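Local coordinates for protein aldehyde dehydrogenase (Burkholderia vietnamiensis, PDB 5KF0) that probably oxidises aldehydes to carboxylic acids with a nicotinamide dinucleotide as cofactor, and is seen here with NADPH bound, at residues Y14-A19 and A48-A53; L77-A82 and A202-P207; A262-D267 and D443-R448; D399-A404 and Q428-E433. All coordinates share one frame; numbering follows the deposited sequence. Where two conformers were deposited one is given.

Contact 1. Residues Y14-A19 and A48-A53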
# COMPACT_ATOMS: atom_id res chain seq x y z
N TYR A 14 -7.20 -22.87 -39.22
CA TYR A 14 -7.06 -22.83 -37.77
C TYR A 14 -8.35 -23.32 -37.11
O TYR A 14 -9.45 -23.04 -37.62
CB TYR A 14 -6.74 -21.40 -37.25
CG TYR A 14 -5.33 -20.97 -37.55
CD1 TYR A 14 -4.32 -21.08 -36.59
CD2 TYR A 14 -4.99 -20.47 -38.80
CE1 TYR A 14 -3.02 -20.69 -36.88
CE2 TYR A 14 -3.69 -20.08 -39.09
CZ TYR A 14 -2.72 -20.20 -38.13
OH TYR A 14 -1.43 -19.82 -38.43
N PRO A 15 -8.25 -24.02 -35.99
CA PRO A 15 -9.44 -24.36 -35.21
C PRO A 15 -9.79 -23.21 -34.28
O PRO A 15 -9.03 -22.26 -34.12
CB PRO A 15 -8.97 -25.58 -34.41
CG PRO A 15 -7.52 -25.22 -34.09
CD PRO A 15 -7.01 -24.44 -35.31
N TYR A 16 -10.96 -23.31 -33.65
CA TYR A 16 -11.18 -22.50 -32.46
C TYR A 16 -10.92 -23.36 -31.23
O TYR A 16 -10.72 -24.57 -31.33
CB TYR A 16 -12.58 -21.85 -32.42
CG TYR A 16 -13.82 -22.71 -32.48
CD1 TYR A 16 -14.11 -23.66 -31.49
CD2 TYR A 16 -14.76 -22.52 -33.49
CE1 TYR A 16 -15.27 -24.42 -31.54
CE2 TYR A 16 -15.92 -23.27 -33.54
CZ TYR A 16 -16.17 -24.22 -32.57
OH TYR A 16 -17.32 -24.97 -32.62
N TYR A 17 -10.89 -22.72 -30.07
CA TYR A 17 -10.54 -23.42 -28.83
C TYR A 17 -11.73 -23.37 -27.89
O TYR A 17 -12.15 -22.29 -27.47
CB TYR A 17 -9.28 -22.82 -28.20
CG TYR A 17 -8.07 -23.32 -28.96
CD1 TYR A 17 -7.37 -24.44 -28.52
CD2 TYR A 17 -7.68 -22.73 -30.16
CE1 TYR A 17 -6.28 -24.94 -29.24
CE2 TYR A 17 -6.60 -23.22 -30.88
CZ TYR A 17 -5.91 -24.32 -30.41
OH TYR A 17 -4.83 -24.81 -31.13
N LEU A 18 -12.27 -24.54 -27.59
CA LEU A 18 -13.45 -24.70 -26.75
C LEU A 18 -13.02 -25.51 -25.53
O LEU A 18 -12.62 -26.67 -25.67
CB LEU A 18 -14.58 -25.39 -27.51
CG LEU A 18 -15.82 -25.79 -26.72
CD1 LEU A 18 -16.49 -24.58 -26.16
CD2 LEU A 18 -16.80 -26.58 -27.61
N ALA A 19 -13.12 -24.89 -24.35
CA ALA A 19 -12.71 -25.53 -23.10
C ALA A 19 -11.32 -26.15 -23.23
O ALA A 19 -11.11 -27.34 -22.97
CB ALA A 19 -13.74 -26.55 -22.63
N ALA A 48 -23.67 -19.92 -31.94
CA ALA A 48 -24.17 -19.66 -30.60
C ALA A 48 -24.10 -20.90 -29.72
O ALA A 48 -23.93 -20.78 -28.50
CB ALA A 48 -25.60 -19.13 -30.66
N GLN A 49 -24.25 -22.09 -30.30
CA GLN A 49 -24.18 -23.32 -29.51
C GLN A 49 -22.77 -23.53 -28.97
O GLN A 49 -22.60 -24.01 -27.84
CB GLN A 49 -24.60 -24.53 -30.34
CG GLN A 49 -26.09 -24.65 -30.52
CD GLN A 49 -26.67 -23.45 -31.23
OE1 GLN A 49 -26.34 -23.16 -32.38
NE2 GLN A 49 -27.52 -22.70 -30.52
N ALA A 50 -21.76 -23.22 -29.77
CA ALA A 50 -20.39 -23.33 -29.29
C ALA A 50 -20.11 -22.30 -28.20
O ALA A 50 -19.41 -22.60 -27.22
CB ALA A 50 -19.40 -23.17 -30.45
N ILE A 51 -20.65 -21.08 -28.35
CA ILE A 51 -20.47 -20.06 -27.33
C ILE A 51 -21.13 -20.49 -26.03
O ILE A 51 -20.54 -20.40 -24.95
CB ILE A 51 -21.01 -18.70 -27.82
CG1 ILE A 51 -20.23 -18.21 -29.03
CG2 ILE A 51 -20.94 -17.65 -26.70
CD1 ILE A 51 -20.93 -17.08 -29.80
N ASP A 52 -22.37 -20.99 -26.13
CA ASP A 52 -23.06 -21.47 -24.94
C ASP A 52 -22.30 -22.60 -24.26
O ASP A 52 -22.18 -22.63 -23.03
CB ASP A 52 -24.47 -21.93 -25.30
CG ASP A 52 -25.16 -22.58 -24.13
OD1 ASP A 52 -25.54 -21.85 -23.20
OD2 ASP A 52 -25.31 -23.82 -24.13
N ALA A 53 -21.76 -23.55 -25.04
CA ALA A 53 -20.98 -24.63 -24.45
C ALA A 53 -19.73 -24.10 -23.75
O ALA A 53 -19.34 -24.60 -22.69
CB ALA A 53 -20.59 -25.66 -25.52

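Contact 2. Residues L77-A82 and A202-P207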
# COMPACT_ATOMS: atom_id res chain seq x y z
N LEU A 77 1.65 -18.67 -16.98
CA LEU A 77 2.03 -17.42 -17.64
C LEU A 77 3.47 -17.49 -18.16
O LEU A 77 3.77 -17.02 -19.26
CB LEU A 77 1.85 -16.24 -16.68
CG LEU A 77 0.36 -15.97 -16.40
CD1 LEU A 77 0.17 -15.18 -15.09
CD2 LEU A 77 -0.29 -15.25 -17.57
N ASP A 78 4.37 -18.09 -17.37
CA ASP A 78 5.76 -18.23 -17.79
C ASP A 78 5.88 -19.12 -19.01
O ASP A 78 6.74 -18.88 -19.88
CB ASP A 78 6.62 -18.79 -16.67
CG ASP A 78 6.76 -17.83 -15.51
OD1 ASP A 78 6.60 -16.61 -15.72
OD2 ASP A 78 7.05 -18.31 -14.39
N HIS A 79 5.07 -20.19 -19.09
CA HIS A 79 5.06 -21.03 -20.28
C HIS A 79 4.70 -20.22 -21.52
O HIS A 79 5.31 -20.38 -22.58
CB HIS A 79 4.08 -22.19 -20.14
CG HIS A 79 4.03 -23.07 -21.35
ND1 HIS A 79 5.01 -24.01 -21.62
CD2 HIS A 79 3.14 -23.15 -22.37
CE1 HIS A 79 4.71 -24.63 -22.75
NE2 HIS A 79 3.58 -24.13 -23.22
N CYS A 80 3.68 -19.36 -21.39
CA CYS A 80 3.29 -18.48 -22.48
C CYS A 80 4.44 -17.57 -22.90
O CYS A 80 4.75 -17.46 -24.09
CB CYS A 80 2.08 -17.64 -22.08
SG CYS A 80 0.56 -18.61 -21.89
N VAL A 81 5.08 -16.91 -21.93
CA VAL A 81 6.21 -16.03 -22.23
C VAL A 81 7.28 -16.77 -23.02
O VAL A 81 7.78 -16.29 -24.05
CB VAL A 81 6.80 -15.43 -20.94
CG1 VAL A 81 8.14 -14.73 -21.23
CG2 VAL A 81 5.82 -14.47 -20.31
N ALA A 82 7.65 -17.96 -22.54
CA ALA A 82 8.70 -18.72 -23.21
C ALA A 82 8.30 -19.09 -24.63
O ALA A 82 9.13 -19.02 -25.56
CB ALA A 82 9.03 -19.98 -22.41
N ALA A 202 -3.22 -24.08 -24.62
CA ALA A 202 -3.69 -25.46 -24.66
C ALA A 202 -2.60 -26.46 -24.30
O ALA A 202 -2.92 -27.60 -23.96
CB ALA A 202 -4.25 -25.77 -26.05
N GLU A 203 -1.33 -26.04 -24.35
CA GLU A 203 -0.22 -26.88 -23.94
C GLU A 203 -0.07 -26.98 -22.43
O GLU A 203 0.69 -27.83 -21.96
CB GLU A 203 1.09 -26.33 -24.53
CG GLU A 203 1.09 -26.23 -26.06
CD GLU A 203 2.31 -25.49 -26.60
OE1 GLU A 203 3.08 -24.91 -25.81
OE2 GLU A 203 2.49 -25.49 -27.84
N THR A 204 -0.77 -26.14 -21.67
CA THR A 204 -0.59 -26.11 -20.22
C THR A 204 -1.58 -27.02 -19.52
O THR A 204 -2.54 -27.53 -20.11
CB THR A 204 -0.75 -24.69 -19.67
OG1 THR A 204 -2.13 -24.31 -19.72
CG2 THR A 204 0.09 -23.70 -20.45
N ASN A 205 -1.36 -27.18 -18.21
CA ASN A 205 -2.16 -27.99 -17.32
C ASN A 205 -3.39 -27.29 -16.78
O ASN A 205 -3.91 -27.73 -15.74
CB ASN A 205 -1.30 -28.47 -16.15
CG ASN A 205 -0.98 -29.92 -16.25
OD1 ASN A 205 -0.75 -30.60 -15.25
ND2 ASN A 205 -0.97 -30.43 -17.48
N LEU A 206 -3.87 -26.24 -17.43
CA LEU A 206 -5.03 -25.54 -16.90
C LEU A 206 -6.24 -26.46 -16.83
O LEU A 206 -6.41 -27.32 -17.70
CB LEU A 206 -5.37 -24.34 -17.79
CG LEU A 206 -4.44 -23.15 -17.67
CD1 LEU A 206 -4.66 -22.21 -18.85
CD2 LEU A 206 -4.70 -22.44 -16.34
N PRO A 207 -7.10 -26.30 -15.82
CA PRO A 207 -8.33 -27.10 -15.76
C PRO A 207 -9.17 -26.89 -17.02
O PRO A 207 -9.23 -25.79 -17.56
CB PRO A 207 -9.05 -26.56 -14.52
CG PRO A 207 -7.99 -25.87 -13.71
CD PRO A 207 -6.97 -25.37 -14.69

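Contact 3. Residues A262-D267 and D443-R448. With ACT (acetate ion), chain H.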
# COMPACT_ATOMS: atom_id res chain seq x y z
N ALA A 262 -7.00 11.97 -29.76
CA ALA A 262 -5.98 12.43 -28.81
C ALA A 262 -5.20 13.63 -29.33
O ALA A 262 -4.90 13.73 -30.52
CB ALA A 262 -5.01 11.28 -28.48
N ALA A 263 -4.87 14.54 -28.41
CA ALA A 263 -4.15 15.77 -28.71
C ALA A 263 -2.76 15.78 -28.09
O ALA A 263 -2.53 15.22 -27.01
CB ALA A 263 -4.92 16.99 -28.19
N ALA A 264 -1.84 16.47 -28.77
CA ALA A 264 -0.52 16.78 -28.22
C ALA A 264 -0.34 18.29 -28.23
O ALA A 264 -0.62 18.95 -29.24
CB ALA A 264 0.59 16.13 -29.04
N ILE A 265 0.13 18.84 -27.11
CA ILE A 265 0.44 20.27 -26.98
C ILE A 265 1.95 20.45 -27.06
O ILE A 265 2.70 19.73 -26.39
CB ILE A 265 -0.08 20.83 -25.65
CG1 ILE A 265 -1.61 20.82 -25.62
CG2 ILE A 265 0.46 22.25 -25.42
CD1 ILE A 265 -2.19 21.12 -24.24
N VAL A 266 2.39 21.42 -27.86
CA VAL A 266 3.80 21.81 -27.93
C VAL A 266 3.93 23.20 -27.32
O VAL A 266 3.44 24.19 -27.88
CB VAL A 266 4.33 21.80 -29.38
CG1 VAL A 266 5.81 22.19 -29.40
CG2 VAL A 266 4.10 20.42 -30.02
N ASP A 267 4.59 23.28 -26.16
CA ASP A 267 4.69 24.52 -25.39
C ASP A 267 5.75 25.45 -25.98
O ASP A 267 6.56 25.07 -26.84
CB ASP A 267 5.02 24.19 -23.93
CG ASP A 267 4.55 25.25 -22.95
OD1 ASP A 267 4.71 25.00 -21.73
OD2 ASP A 267 4.05 26.32 -23.36
N ASP A 443 6.30 13.57 -24.12
CA ASP A 443 6.10 12.62 -25.21
C ASP A 443 4.65 12.74 -25.66
O ASP A 443 3.84 13.43 -25.04
CB ASP A 443 6.46 11.19 -24.80
CG ASP A 443 6.72 10.27 -25.99
OD1 ASP A 443 6.91 9.06 -25.77
OD2 ASP A 443 6.71 10.73 -27.15
N VAL A 444 4.33 12.05 -26.76
CA VAL A 444 2.99 12.09 -27.33
C VAL A 444 2.01 11.29 -26.47
O VAL A 444 2.43 10.44 -25.66
CB VAL A 444 2.98 11.55 -28.78
CG1 VAL A 444 3.54 12.61 -29.74
CG2 VAL A 444 3.75 10.24 -28.87
N PRO A 445 0.70 11.53 -26.61
CA PRO A 445 -0.29 10.69 -25.93
C PRO A 445 -0.22 9.23 -26.34
O PRO A 445 -0.80 8.38 -25.66
CB PRO A 445 -1.63 11.31 -26.34
CG PRO A 445 -1.33 12.01 -27.65
CD PRO A 445 0.04 12.59 -27.41
N SER A 446 0.47 8.93 -27.44
CA SER A 446 0.52 7.58 -27.99
C SER A 446 1.38 6.62 -27.18
O SER A 446 1.45 5.44 -27.55
CB SER A 446 1.01 7.66 -29.44
OG SER A 446 0.33 8.71 -30.11
N PHE A 447 2.00 7.06 -26.08
CA PHE A 447 2.87 6.20 -25.29
C PHE A 447 2.06 5.38 -24.29
O PHE A 447 1.19 5.91 -23.59
CB PHE A 447 3.92 7.02 -24.53
CG PHE A 447 4.74 6.20 -23.58
CD1 PHE A 447 5.83 5.49 -24.05
CD2 PHE A 447 4.41 6.11 -22.24
CE1 PHE A 447 6.58 4.70 -23.18
CE2 PHE A 447 5.16 5.32 -21.38
CZ PHE A 447 6.25 4.62 -21.85
N ARG A 448 2.38 4.08 -24.21
CA ARG A 448 1.87 3.18 -23.17
C ARG A 448 2.95 2.17 -22.83
O ARG A 448 3.62 1.64 -23.72
CB ARG A 448 0.61 2.45 -23.63
CG ARG A 448 0.06 1.46 -22.58
CD ARG A 448 -1.16 0.72 -23.11
NE ARG A 448 -1.77 -0.11 -22.08
CZ ARG A 448 -2.85 -0.86 -22.26
NH1 ARG A 448 -3.42 -0.92 -23.47
NH2 ARG A 448 -3.36 -1.54 -21.25
C ACT H . -1.67 0.65 -26.66
O ACT H . -0.49 0.84 -27.06
OXT ACT H . -1.92 -0.45 -26.11
CH3 ACT H . -2.76 1.66 -26.82

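Contact 4. Residues D399-A404 and Q428-E433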
# COMPACT_ATOMS: atom_id res chain seq x y z
N ASP A 399 -1.96 30.66 -28.19
CA ASP A 399 -1.17 31.69 -27.49
C ASP A 399 -1.05 31.41 -26.00
O ASP A 399 0.04 31.56 -25.43
CB ASP A 399 -1.81 33.08 -27.65
CG ASP A 399 -1.86 33.56 -29.06
OD1 ASP A 399 -0.96 33.20 -29.85
OD2 ASP A 399 -2.80 34.31 -29.38
N ARG A 400 -2.15 31.06 -25.35
CA ARG A 400 -2.22 30.90 -23.91
C ARG A 400 -2.32 29.43 -23.57
O ARG A 400 -3.17 28.73 -24.13
CB ARG A 400 -3.44 31.63 -23.32
CG ARG A 400 -3.43 33.13 -23.43
CD ARG A 400 -4.64 33.73 -22.70
NE ARG A 400 -5.90 33.40 -23.36
CZ ARG A 400 -6.73 32.43 -22.98
NH1 ARG A 400 -6.44 31.68 -21.92
NH2 ARG A 400 -7.85 32.21 -23.66
N PHE A 401 -1.49 28.96 -22.64
CA PHE A 401 -1.50 27.54 -22.28
C PHE A 401 -2.88 27.07 -21.85
O PHE A 401 -3.30 25.96 -22.22
CB PHE A 401 -0.46 27.28 -21.19
CG PHE A 401 -0.18 25.82 -20.95
CD1 PHE A 401 0.56 25.09 -21.88
CD2 PHE A 401 -0.64 25.18 -19.81
CE1 PHE A 401 0.82 23.74 -21.66
CE2 PHE A 401 -0.39 23.84 -19.59
CZ PHE A 401 0.34 23.11 -20.52
N ASP A 402 -3.62 27.88 -21.09
CA ASP A 402 -4.94 27.47 -20.64
C ASP A 402 -5.91 27.29 -21.81
O ASP A 402 -6.82 26.45 -21.74
CB ASP A 402 -5.51 28.49 -19.65
CG ASP A 402 -5.17 28.17 -18.21
OD1 ASP A 402 -4.43 27.20 -17.95
OD2 ASP A 402 -5.66 28.91 -17.32
N ASP A 403 -5.73 28.07 -22.88
CA ASP A 403 -6.55 27.88 -24.07
C ASP A 403 -6.23 26.55 -24.75
O ASP A 403 -7.13 25.86 -25.24
CB ASP A 403 -6.32 29.05 -25.04
CG ASP A 403 -7.16 28.93 -26.31
OD1 ASP A 403 -6.57 29.04 -27.40
OD2 ASP A 403 -8.39 28.77 -26.21
N ALA A 404 -4.95 26.18 -24.81
CA ALA A 404 -4.59 24.87 -25.33
C ALA A 404 -5.25 23.76 -24.53
O ALA A 404 -5.79 22.80 -25.10
CB ALA A 404 -3.07 24.69 -25.32
N GLN A 428 1.96 20.71 -14.13
CA GLN A 428 1.00 20.59 -13.02
C GLN A 428 -0.39 21.05 -13.45
O GLN A 428 -1.40 20.43 -13.11
CB GLN A 428 1.46 21.44 -11.83
CG GLN A 428 2.80 21.07 -11.22
CD GLN A 428 3.45 22.24 -10.49
OE1 GLN A 428 3.01 23.40 -10.61
NE2 GLN A 428 4.49 21.95 -9.73
N ARG A 429 -0.44 22.17 -14.18
CA ARG A 429 -1.73 22.67 -14.65
C ARG A 429 -2.39 21.67 -15.59
O ARG A 429 -3.61 21.45 -15.51
CB ARG A 429 -1.53 24.02 -15.35
CG ARG A 429 -2.80 24.68 -15.84
CD ARG A 429 -3.71 25.14 -14.71
NE ARG A 429 -4.66 26.14 -15.20
CZ ARG A 429 -5.72 26.58 -14.53
NH1 ARG A 429 -6.00 26.10 -13.32
NH2 ARG A 429 -6.51 27.50 -15.07
N ALA A 430 -1.61 21.05 -16.48
CA ALA A 430 -2.18 20.03 -17.35
C ALA A 430 -2.70 18.84 -16.56
O ALA A 430 -3.77 18.30 -16.88
CB ALA A 430 -1.13 19.57 -18.37
N TRP A 431 -1.95 18.39 -15.55
CA TRP A 431 -2.41 17.26 -14.75
C TRP A 431 -3.72 17.60 -14.04
O TRP A 431 -4.62 16.76 -13.95
CB TRP A 431 -1.33 16.88 -13.74
CG TRP A 431 -1.42 15.49 -13.16
CD1 TRP A 431 -2.16 14.44 -13.62
CD2 TRP A 431 -0.71 15.01 -12.01
NE1 TRP A 431 -1.95 13.33 -12.82
CE2 TRP A 431 -1.07 13.66 -11.83
CE3 TRP A 431 0.19 15.60 -11.11
CZ2 TRP A 431 -0.55 12.88 -10.79
CZ3 TRP A 431 0.70 14.83 -10.07
CH2 TRP A 431 0.32 13.48 -9.92
N ASP A 432 -3.84 18.83 -13.54
CA ASP A 432 -5.06 19.28 -12.87
C ASP A 432 -6.26 19.31 -13.80
O ASP A 432 -7.38 18.97 -13.39
CB ASP A 432 -4.89 20.71 -12.33
CG ASP A 432 -4.01 20.83 -11.11
OD1 ASP A 432 -3.60 19.82 -10.50
OD2 ASP A 432 -3.75 22.00 -10.73
N GLU A 433 -6.07 19.80 -15.03
CA GLU A 433 -7.18 20.29 -15.84
C GLU A 433 -7.55 19.41 -17.02
O GLU A 433 -8.69 19.52 -17.50
CB GLU A 433 -6.87 21.70 -16.37
CG GLU A 433 -6.67 22.75 -15.28
CD GLU A 433 -7.89 22.90 -14.40
OE1 GLU A 433 -9.01 22.97 -14.95
OE2 GLU A 433 -7.73 22.93 -13.17

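Contact 1. Residues Y14-A19 and A48-A53
Y16 and L18, two residues apart on one side of the strand, both send their side chains to the start of helix 48-60, the tyrosine to the methyl of A50 and the leucine to the same alanine's carbonyl O and to A53. The Y16 ring meets A50 with its phenol end, the methyl CB of A50 lying obliquely to the ring, 3.5 Å from Y16 OH and 4.0 Å from Y16 CZ. CG of Y16 sits between the backbone N and the carbonyl carbon (chi1 58°), a position that turns the ring from the strand to the helix. L18 works with a single branch: its CD1 lies 3.7 Å from the carbonyl O of A50 and 4.3 Å from CB of A53, one helical turn on. All of these are van der Waals touches, two of them between a carbon and an oxygen. The axes of segments 16-18 and 48-53 approach to 9.6 Å, with 43° between their directions, a spacing consistent with the small alanine methyls. V23 of strand 21-23 also touches Y16 and L18, while Y17 turns to helix 192-202. D47 OD1 accepts a hydrogen bond from A50 N at the start of the helix. What results is a helix packed on the small N-terminal sheet of an aldehyde dehydrogenase.

Contact 2. Residues L77-A82 and A202-P207
H79 lays its imidazole across the bend that follows helix 192-202, its NE2 side against E203 and its CD2 side against the methyl of T204. The polar half is a histidine-carboxylate hydrogen bond: H79 NE2 donates its N-H to E203 OE1 at 2.8 Å, with an N-H...O angle of 153°. OE1 lies at the ring edge, near the imidazole plane, and accepts on its anti lone pair, the one turned from OE2. Ring and carboxylate are not coplanar; their planes are 71° apart, and the two side chains cross at about a right angle. With CG anti to the backbone N (chi1 180°), H79 reaches outward from its helix, while the glutamate chain is extended beyond CG and passes by the ring, E203 CB lying 3.6 Å from H79 NE2. The apolar half is made by T204 CG2, which sits obliquely to the ring, 3.6 Å from H79 CD2. The threonine hydroxyl is engaged elsewhere, hydrogen-bonded to the carbonyl O of L201 and weakly to L206 N.

E203 has a further partner, a cationic one: its OE2 forms a salt bridge with R83, further along the histidine's own helix, which would help to hold the carboxylate in place. V200 of helix 192-202 touches both H79 and C80, and D78 salt-bridges R118 of the second subunit. This is a surface contact that ties helix 70-86 to the loop leading from helix 192-202 into strand 211-213, an edge strand of the parallel-stranded, Rossmann-like region of the aldehyde dehydrogenase fold.

Contact 3. Residues A262-D267 and D443-R448
The chain around V444 passes strand 263-266 with CA of V444 5.9 Å from CA of A264, then folds into a type I beta turn from V444 to F447, closed by a weak backbone bond from F447 N to V444 O. P445, the second residue of the turn, carries the contact, its ring set against three consecutive alanines. CG of P445 meets A262 CB at 3.8 Å and the carbonyl O of A263 at 3.5 Å, while CD of P445 lies 3.9 Å from A264 CB. The two methyls thus meet neighbouring corners of the ring, with the A263 carbonyl O between them; the A263 methyl points the other way, to V408 of helix 401-409. Before the turn, D443 OD2 accepts a weak hydrogen bond from V444 N and forms a salt bridge with R280. Beyond it, R448 runs out extended, CG anti to the backbone N (chi1 179°), and its NH1 donates to OXT of an acetate ion at 3.1 Å, with the oxygen near the guanidinium plane; the acetate probably comes from the crystallisation liquor. F447 stacks its ring on Y143 of the third subunit, and D443 OD1 bonds the hydroxyl of the same tyrosine. Here, at the interface with the third subunit, a proline-bearing beta turn packs against one side of strand 263-266 in the mixed sheet it shares with strands 298-302 and 416-420, probably that of the catalytic domain, as in other aldehyde dehydrogenases.

Contact 4. Residues D399-A404 and Q428-E433
The carboxylate of D402 is gripped side-on by R429 through two nitrogens, one to each oxygen. R429 NH2 lies 2.8 Å from D402 OD2, and R429 NE lies 3.0 Å from D402 OD1 in a nearly straight bond of 172°. Both oxygens stay near the guanidinium plane, but carboxylate and guanidinium are twisted 31° apart: NE meets OD1 on the syn side, whereas NH2 reaches OD2 from above the carboxylate plane. The arginine is bent at chi2 (68°), which brings its NE edge round to the neighbouring helix. One face of the guanidinium carries CG of E433, a turn further on, and the E433 carboxylate completes a salt-bridge network through a long pairing, R429 NH1 to E433 OE2 at 3.6 Å, of charge alone.

Beside this salt bridge the F401 ring turns its edge to helix 424-433, with F401 CE2 4.4 Å from R429 CB and F401 CZ 4.4 Å from A430 CB. F401 also stacks on H426 and rests on I265 of strand 263-266, while L405 of helix 401-409 also touches R429 and A430. On the same helix as R429, D432 salt-bridges R148 of the third subunit and R484 of the second. The pair is a helix-helix contact, held by a bidentate salt bridge, between the helices that precede and follow strand 416-420 in the mixed sheet of the aldehyde dehydrogenase fold that also holds strand 263-266.

Contacts 1 and 2 lie on one side of the chain's centre, contacts 3 and 4 on the other. The centres of contacts 1 and 2 are 20 Å apart and those of contacts 3 and 4 are 14 Å apart. Between the two pairs the centres are 37 to 50 Å apart. Y17 touches A202, which links contacts 1 and 2 beside helix 192-202. Contacts 3 and 4 meet at strand 263-266, which belongs to contact 3 and whose I265 packs on F401 and A404 of contact 4. Along the chain contact 1 closes before contact 2 opens, and contact 2 before contact 3; contact 4 is nested inside the loop closed by contact 3. Contacts 3 and 4 both touch the third subunit, so packing around this sheet continues into the tetramer.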